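Local structure of glycoside hydrolase family 81 (Clostridium thermocellum, 6FOP) at residues N47-L51 and K61-E65; F99-R103 and A114-S118; A630-W634 and T649-C654. The protein probably hydrolyses beta-1,3-glucans such as laminarin, as a family 81 glycoside hydrolase of the bacterium's cellulosome. All coordinates share one frame; numbering follows the deposited sequence. Where two conformers were deposited one is given.

Interactions 1 and 2 are neighbours, their centres about 9 Å apart, and share a magnesium ion: N47 O and Y49 O of interaction 1 and A102 O of interaction 2 bind it. They also touch directly, with probable hydrogen bonds from Y49 OH to F99 O and from Q48 NE2 to P100 O. The strands involved, 59-63 and 111-118, belong to two different antiparallel sheets, so the metal-bearing loops lie where those sheets meet. Interaction 3 comes last in the chain, in the family's C-terminal domain. It packs helix 627-633 on helix 646-659 beside another magnesium ion, bound at the end of the former, its centre about 52 Å from that of interaction 1.

Interaction 1 (N47-L51 and K61-E65); sequences NQYSL and KFKAE. With MG (magnesium ion), chain Y.
Y49 and S50 bring the loop 47-51 against F62, K63 and A64, on and just past strand 59-63. Just before them the loop curls round a magnesium ion, with N47 O bound to the metal at 2.3 Å, and Q48 lays its CG near the rim of one face of the Y49 ring. Y49 then works in two directions. Its carbonyl oxygen binds the same ion, while Y49 CB sits 3.4 Å from F62 O. CG anti to the carbonyl carbon (chi1 -64°) lays the ring along K63 and A64. The ring face turned from Q48 is covered near its rim by the peptide joining these two, where Y49 CD1 is 3.6 Å from K63 C. At the far end A64 CB lies 3.6 Å from Y49 OH, and that hydroxyl hydrogen-bonds to the carbonyl of F99.

S50 supplies the direct polar link. F62 N donates to S50 OG over 3.0 Å and almost straight, at 169°, while S50 OG lies in the plane of the F62 ring, at its edge. The same hydroxyl donates to L51 O, 2.7 Å away. L51 directs its own CB away from the strand and meets K61 CG through its carbonyl carbon.

The serine hydroxyl therefore stands in for a main-chain acceptor, capturing a strand N-H while donating its own hydrogen bond to the loop, which limits its rotation. Two of the ties holding the loop are this serine and the magnesium, where I44 O and A102 O join N47 and Y49.

Interaction 2 (F99-R103 and A114-S118); sequences FPDAR and AVMAS. With MG (magnesium ion), chain Y.
M116 crosses over one face of the F99 ring, and the methionine is the residue to follow from base to tip. M116 CB lies over that face, toward the rim, 3.8 Å from F99 CG: a CH-pi contact. It also rests against D101 O. M116 CG moves on to the methyl of A102, with A102 CB 4.1 Å away. The sulfur stands obliquely to the F99 ring, 5.0 Å from SD to the centroid, as a Met-aromatic contact. A bend at the last torsion (chi3 78°) then folds the chain, carrying M116 CE back to 3.8 Å from F99 CB, where it also nears D101 O and K63 O. The two side chains cross at about a right angle, and the ring's edge is turned to the backbone of A117 and S118.

Beyond this apolar patch the backbones pair. R103 and V115 form an antiparallel hydrogen-bonded pair, with R103 N to V115 O at 3.0 Å and V115 N to R103 O at 2.8 Å. Toward P100 the chains diverge and water takes over: one molecule bridges D101 O and A117 N, accepting from the latter, while another lies between D101 OD1 and V115 O. The D101 carboxylate is held from its other oxygen by R103, whose NE is 3.0 Å from D101 OD2 in a salt bridge, the donor standing above the carboxylate plane. A102 O, between these two residues in sequence, binds the magnesium ion at 2.2 Å.

Strand 103-107 is the outermost strand of its sheet on this side, entered from the loop at R103, with strand 111-118 beside it and strand 121-128 beyond. F62 of strand 59-63 packs on A102, A114 and M116, while I123 of strand 121-128 touches F99.

Interaction 3 (A630-W634 and T649-C654); sequences AKNMW and TYHWIC. With MG (magnesium ion), chain Z.
T649 sets its methyl against the indole of W634, CG2 lying 3.4 Å from W634 NE1, while its hydroxyl turns to the carbonyl of S645, just before the helix. Y650 comes next and makes an offset stack with the six-membered ring of W634, centroids 4.2 Å apart and planes inclined by 25°. Its CG stands anti to the backbone N (chi1 -159°), which sends the ring out over the indole face; its CB also rests over that face. The phenol oxygen continues to K631, with Y650 OH 3.2 Å from CE of the lysine, whose extended chain leads NZ on to T314.

I653, one turn on, packs against helix 627-633: its CG2 is 3.5 Å from K631 N and also touches A630 CB, and its CD1 meets W634. C654 then puts SG over the centre of the other face of the Y650 ring, so the tyrosine lies between sulfur and indole.

A water 2.8 Å from Y650 OH is itself a magnesium ligand, alongside K631 O and W634 O. Through this water the metal links, in the conformer given, the C-terminal end of helix 627-633 to Y650, adding a polar link to largely apolar packing.

Interaction 1 (N47-L51 and K61-E65)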
# COMPACT_ATOMS: atom_id res chain seq x y z
N ASN A 47 12.29 14.96 9.45
CA ASN A 47 13.53 15.00 10.21
C ASN A 47 14.47 16.05 9.59
O ASN A 47 14.41 16.29 8.39
CB ASN A 47 14.11 13.58 10.19
CG ASN A 47 15.23 13.37 11.17
OD1 ASN A 47 15.04 13.08 12.37
ND2 ASN A 47 16.42 13.46 10.65
N GLN A 48 15.32 16.66 10.42
CA GLN A 48 16.33 17.60 9.91
C GLN A 48 17.06 16.98 8.71
O GLN A 48 17.21 17.59 7.66
CB GLN A 48 17.29 17.93 11.05
CG GLN A 48 18.43 18.86 10.68
CD GLN A 48 19.31 19.21 11.86
OE1 GLN A 48 19.14 18.70 12.95
NE2 GLN A 48 20.28 20.07 11.63
N TYR A 49 17.59 15.78 8.92
CA TYR A 49 18.26 15.03 7.88
C TYR A 49 17.28 13.97 7.32
O TYR A 49 16.37 14.35 6.61
CB TYR A 49 19.61 14.49 8.42
CG TYR A 49 20.56 15.61 8.78
CD1 TYR A 49 21.15 16.39 7.79
CD2 TYR A 49 20.82 15.94 10.10
CE1 TYR A 49 22.00 17.44 8.12
CE2 TYR A 49 21.68 16.95 10.44
CZ TYR A 49 22.25 17.71 9.45
OH TYR A 49 23.07 18.76 9.81
N SER A 50 17.46 12.71 7.67
CA SER A 50 16.47 11.68 7.41
C SER A 50 16.74 10.52 8.32
O SER A 50 17.78 10.47 9.00
CB SER A 50 16.53 11.17 5.95
OG SER A 50 17.60 10.26 5.72
N LEU A 51 15.82 9.57 8.31
CA LEU A 51 16.07 8.21 8.79
C LEU A 51 16.45 7.38 7.56
O LEU A 51 16.49 7.91 6.44
CB LEU A 51 14.83 7.63 9.51
CG LEU A 51 14.70 8.00 10.99
CD1 LEU A 51 15.77 7.35 11.84
CD2 LEU A 51 14.64 9.49 11.24
N LYS A 61 20.87 7.26 3.73
CA LYS A 61 20.52 8.05 4.90
C LYS A 61 21.21 9.38 4.82
O LYS A 61 22.43 9.44 4.61
CB LYS A 61 20.90 7.33 6.20
CG LYS A 61 20.31 8.04 7.43
CD LYS A 61 20.65 7.38 8.75
CE LYS A 61 22.08 7.66 9.14
NZ LYS A 61 22.40 6.98 10.43
N PHE A 62 20.46 10.46 5.01
CA PHE A 62 21.04 11.81 5.04
C PHE A 62 21.59 12.08 6.44
O PHE A 62 21.03 11.62 7.43
CB PHE A 62 19.99 12.86 4.66
CG PHE A 62 19.57 12.78 3.22
CD1 PHE A 62 18.56 11.90 2.83
CD2 PHE A 62 20.19 13.57 2.25
CE1 PHE A 62 18.20 11.81 1.50
CE2 PHE A 62 19.82 13.46 0.92
CZ PHE A 62 18.81 12.59 0.55
N LYS A 63 22.72 12.77 6.49
CA LYS A 63 23.38 13.20 7.74
C LYS A 63 24.18 14.45 7.45
O LYS A 63 24.26 14.88 6.31
CB LYS A 63 24.25 12.08 8.32
CG LYS A 63 25.36 11.61 7.41
CD LYS A 63 26.13 10.45 8.02
CE LYS A 63 27.32 10.05 7.16
NZ LYS A 63 27.96 8.81 7.70
N ALA A 64 24.74 15.07 8.50
CA ALA A 64 25.45 16.32 8.31
C ALA A 64 26.52 16.27 7.19
O ALA A 64 26.63 17.22 6.41
CB ALA A 64 26.04 16.80 9.63
N GLU A 65 27.25 15.17 7.08
CA GLU A 65 28.34 15.03 6.10
C GLU A 65 27.82 14.90 4.66
O GLU A 65 28.49 15.28 3.70
CB GLU A 65 29.20 13.79 6.43
CG GLU A 65 30.35 13.53 5.45
CD GLU A 65 31.12 12.26 5.72
OE1 GLU A 65 30.76 11.50 6.65
OE2 GLU A 65 32.08 12.01 4.97
MG MG Y . 15.26 16.42 6.29

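Interaction 2 (F99-R103 and A114-S118)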
# COMPACT_ATOMS: atom_id res chain seq x y z
N PHE A 99 26.42 20.06 6.38
CA PHE A 99 25.24 20.67 5.79
C PHE A 99 24.21 20.83 6.90
O PHE A 99 24.15 19.98 7.78
CB PHE A 99 24.68 19.76 4.71
CG PHE A 99 25.53 19.70 3.47
CD1 PHE A 99 25.46 20.70 2.52
CD2 PHE A 99 26.41 18.64 3.28
CE1 PHE A 99 26.26 20.65 1.39
CE2 PHE A 99 27.21 18.58 2.15
CZ PHE A 99 27.13 19.59 1.20
N PRO A 100 23.38 21.87 6.84
CA PRO A 100 22.47 22.15 7.95
C PRO A 100 21.24 21.25 7.99
O PRO A 100 20.66 21.08 9.06
CB PRO A 100 22.03 23.59 7.69
CG PRO A 100 22.17 23.78 6.24
CD PRO A 100 23.36 22.95 5.83
N ASP A 101 20.87 20.65 6.86
CA ASP A 101 19.66 19.80 6.77
C ASP A 101 19.63 19.12 5.42
O ASP A 101 20.50 19.38 4.58
CB ASP A 101 18.38 20.60 7.02
CG ASP A 101 18.17 21.77 6.06
OD1 ASP A 101 18.42 21.65 4.85
OD2 ASP A 101 17.67 22.82 6.51
N ALA A 102 18.63 18.25 5.21
CA ALA A 102 18.31 17.71 3.90
C ALA A 102 16.83 17.98 3.69
O ALA A 102 16.00 17.65 4.56
CB ALA A 102 18.60 16.24 3.84
N ARG A 103 16.51 18.53 2.51
CA ARG A 103 15.15 18.94 2.18
C ARG A 103 14.66 18.31 0.89
O ARG A 103 15.39 18.22 -0.09
CB ARG A 103 15.06 20.45 2.02
CG ARG A 103 15.30 21.19 3.34
CD ARG A 103 15.39 22.69 3.19
NE ARG A 103 15.48 23.30 4.52
CZ ARG A 103 14.45 23.82 5.21
NH1 ARG A 103 13.20 23.83 4.74
NH2 ARG A 103 14.68 24.32 6.42
N ALA A 114 16.33 15.33 -3.34
CA ALA A 114 16.57 16.05 -2.08
C ALA A 114 17.82 16.92 -2.22
O ALA A 114 18.75 16.55 -2.92
CB ALA A 114 16.73 15.08 -0.92
N VAL A 115 17.82 18.04 -1.50
CA VAL A 115 18.91 19.00 -1.58
C VAL A 115 19.49 19.21 -0.19
O VAL A 115 18.76 19.37 0.79
CB VAL A 115 18.40 20.37 -2.10
CG1 VAL A 115 19.50 21.44 -2.02
CG2 VAL A 115 17.91 20.24 -3.52
N MET A 116 20.82 19.22 -0.13
CA MET A 116 21.58 19.65 1.04
C MET A 116 22.39 20.87 0.58
O MET A 116 23.10 20.77 -0.40
CB MET A 116 22.51 18.52 1.47
CG MET A 116 21.85 17.18 1.55
SD MET A 116 23.02 15.94 2.08
CE MET A 116 22.92 16.46 3.80
N ALA A 117 22.29 21.99 1.29
CA ALA A 117 22.96 23.20 0.84
C ALA A 117 23.44 24.06 1.99
O ALA A 117 22.72 24.27 2.95
CB ALA A 117 22.02 24.01 -0.04
N SER A 118 24.65 24.59 1.84
CA SER A 118 25.12 25.68 2.69
C SER A 118 25.34 26.87 1.75
O SER A 118 25.10 26.79 0.55
CB SER A 118 26.45 25.29 3.32
OG SER A 118 27.46 25.42 2.33
MG MG Y . 15.26 16.42 6.29
O HOH W 1 18.53 21.93 1.84
O HOH W 2 21.02 21.91 3.73

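Interaction 3 (A630-W634 and T649-C654)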
# COMPACT_ATOMS: atom_id res chain seq x y z
N ALA A 630 -15.47 -25.26 9.65
CA ALA A 630 -15.57 -23.94 10.28
C ALA A 630 -16.94 -23.73 10.92
O ALA A 630 -17.03 -23.18 12.03
CB ALA A 630 -15.28 -22.83 9.25
N LYS A 631 -18.00 -24.14 10.22
CA LYS A 631 -19.34 -24.07 10.78
C LYS A 631 -19.49 -24.92 12.06
O LYS A 631 -20.10 -24.49 13.03
CB LYS A 631 -20.35 -24.55 9.75
CG LYS A 631 -21.79 -24.40 10.20
CD LYS A 631 -22.78 -24.89 9.15
CE LYS A 631 -24.21 -24.86 9.67
NZ LYS A 631 -25.16 -25.34 8.63
N ASN A 632 -18.90 -26.10 12.05
CA ASN A 632 -18.96 -26.98 13.20
C ASN A 632 -18.26 -26.37 14.43
O ASN A 632 -18.77 -26.47 15.54
CB ASN A 632 -18.38 -28.34 12.85
CG ASN A 632 -19.01 -29.47 13.65
OD1 ASN A 632 -20.23 -29.55 13.79
ND2 ASN A 632 -18.18 -30.33 14.19
N MET A 633 -17.10 -25.74 14.20
CA MET A 633 -16.33 -25.12 15.29
C MET A 633 -16.96 -23.82 15.77
O MET A 633 -16.80 -23.44 16.93
CB MET A 633 -14.88 -24.89 14.88
CG MET A 633 -14.12 -26.16 14.59
SD MET A 633 -12.37 -25.92 14.27
CE MET A 633 -12.39 -25.11 12.68
N TRP A 634 -17.62 -23.10 14.87
CA TRP A 634 -18.26 -21.89 15.28
C TRP A 634 -19.36 -22.19 16.32
O TRP A 634 -20.03 -23.22 16.26
CB TRP A 634 -18.87 -21.17 14.07
CG TRP A 634 -19.44 -19.82 14.43
CD1 TRP A 634 -18.78 -18.65 14.47
CD2 TRP A 634 -20.78 -19.53 14.84
NE1 TRP A 634 -19.62 -17.62 14.88
CE2 TRP A 634 -20.84 -18.15 15.15
CE3 TRP A 634 -21.92 -20.31 15.07
CZ2 TRP A 634 -22.02 -17.53 15.56
CZ3 TRP A 634 -23.09 -19.68 15.49
CH2 TRP A 634 -23.12 -18.32 15.76
N THR A 649 -20.44 -13.13 10.75
CA THR A 649 -19.53 -14.29 10.82
C THR A 649 -20.24 -15.56 10.39
O THR A 649 -19.74 -16.31 9.54
CB THR A 649 -18.96 -14.44 12.24
OG1 THR A 649 -18.11 -13.31 12.52
CG2 THR A 649 -18.21 -15.74 12.42
N TYR A 650 -21.44 -15.78 10.95
CA TYR A 650 -22.12 -17.00 10.63
C TYR A 650 -22.70 -17.03 9.23
O TYR A 650 -22.68 -18.06 8.57
CB TYR A 650 -23.15 -17.29 11.68
CG TYR A 650 -23.56 -18.72 11.75
CD1 TYR A 650 -22.62 -19.73 11.91
CD2 TYR A 650 -24.90 -19.07 11.67
CE1 TYR A 650 -23.01 -21.06 11.99
CE2 TYR A 650 -25.31 -20.40 11.79
CZ TYR A 650 -24.35 -21.39 11.92
OH TYR A 650 -24.69 -22.71 12.03
N HIS A 651 -23.12 -15.86 8.73
CA HIS A 651 -23.58 -15.71 7.34
C HIS A 651 -22.45 -16.01 6.35
O HIS A 651 -22.65 -16.70 5.35
CB HIS A 651 -24.12 -14.31 7.18
CG HIS A 651 -24.66 -13.96 5.83
ND1 HIS A 651 -23.89 -13.36 4.86
CD2 HIS A 651 -25.92 -13.99 5.34
CE1 HIS A 651 -24.65 -13.06 3.83
NE2 HIS A 651 -25.89 -13.42 4.10
N TRP A 652 -21.23 -15.54 6.67
CA TRP A 652 -20.06 -15.78 5.83
C TRP A 652 -19.77 -17.28 5.76
O TRP A 652 -19.68 -17.89 4.66
CB TRP A 652 -18.87 -15.04 6.42
CG TRP A 652 -17.55 -15.34 5.78
CD1 TRP A 652 -16.66 -16.31 6.14
CD2 TRP A 652 -16.93 -14.60 4.73
NE1 TRP A 652 -15.55 -16.25 5.36
CE2 TRP A 652 -15.68 -15.21 4.49
CE3 TRP A 652 -17.31 -13.51 3.95
CZ2 TRP A 652 -14.80 -14.74 3.52
CZ3 TRP A 652 -16.44 -13.04 2.99
CH2 TRP A 652 -15.21 -13.67 2.77
N ILE A 653 -19.63 -17.89 6.93
CA ILE A 653 -19.24 -19.29 6.98
C ILE A 653 -20.28 -20.19 6.29
O ILE A 653 -19.94 -21.07 5.49
CB ILE A 653 -19.04 -19.74 8.44
CG1 ILE A 653 -17.81 -19.05 9.05
CG2 ILE A 653 -18.87 -21.25 8.51
CD1 ILE A 653 -17.70 -19.22 10.55
N CYS A 654 -21.56 -19.94 6.59
CA CYS A 654 -22.63 -20.80 6.06
C CYS A 654 -22.87 -20.58 4.57
O CYS A 654 -23.26 -21.50 3.85
CB CYS A 654 -23.93 -20.59 6.82
SG CYS A 654 -23.87 -21.20 8.52
MG MG Z . -21.32 -24.75 15.12
O HOH W 3 -23.29 -23.72 14.29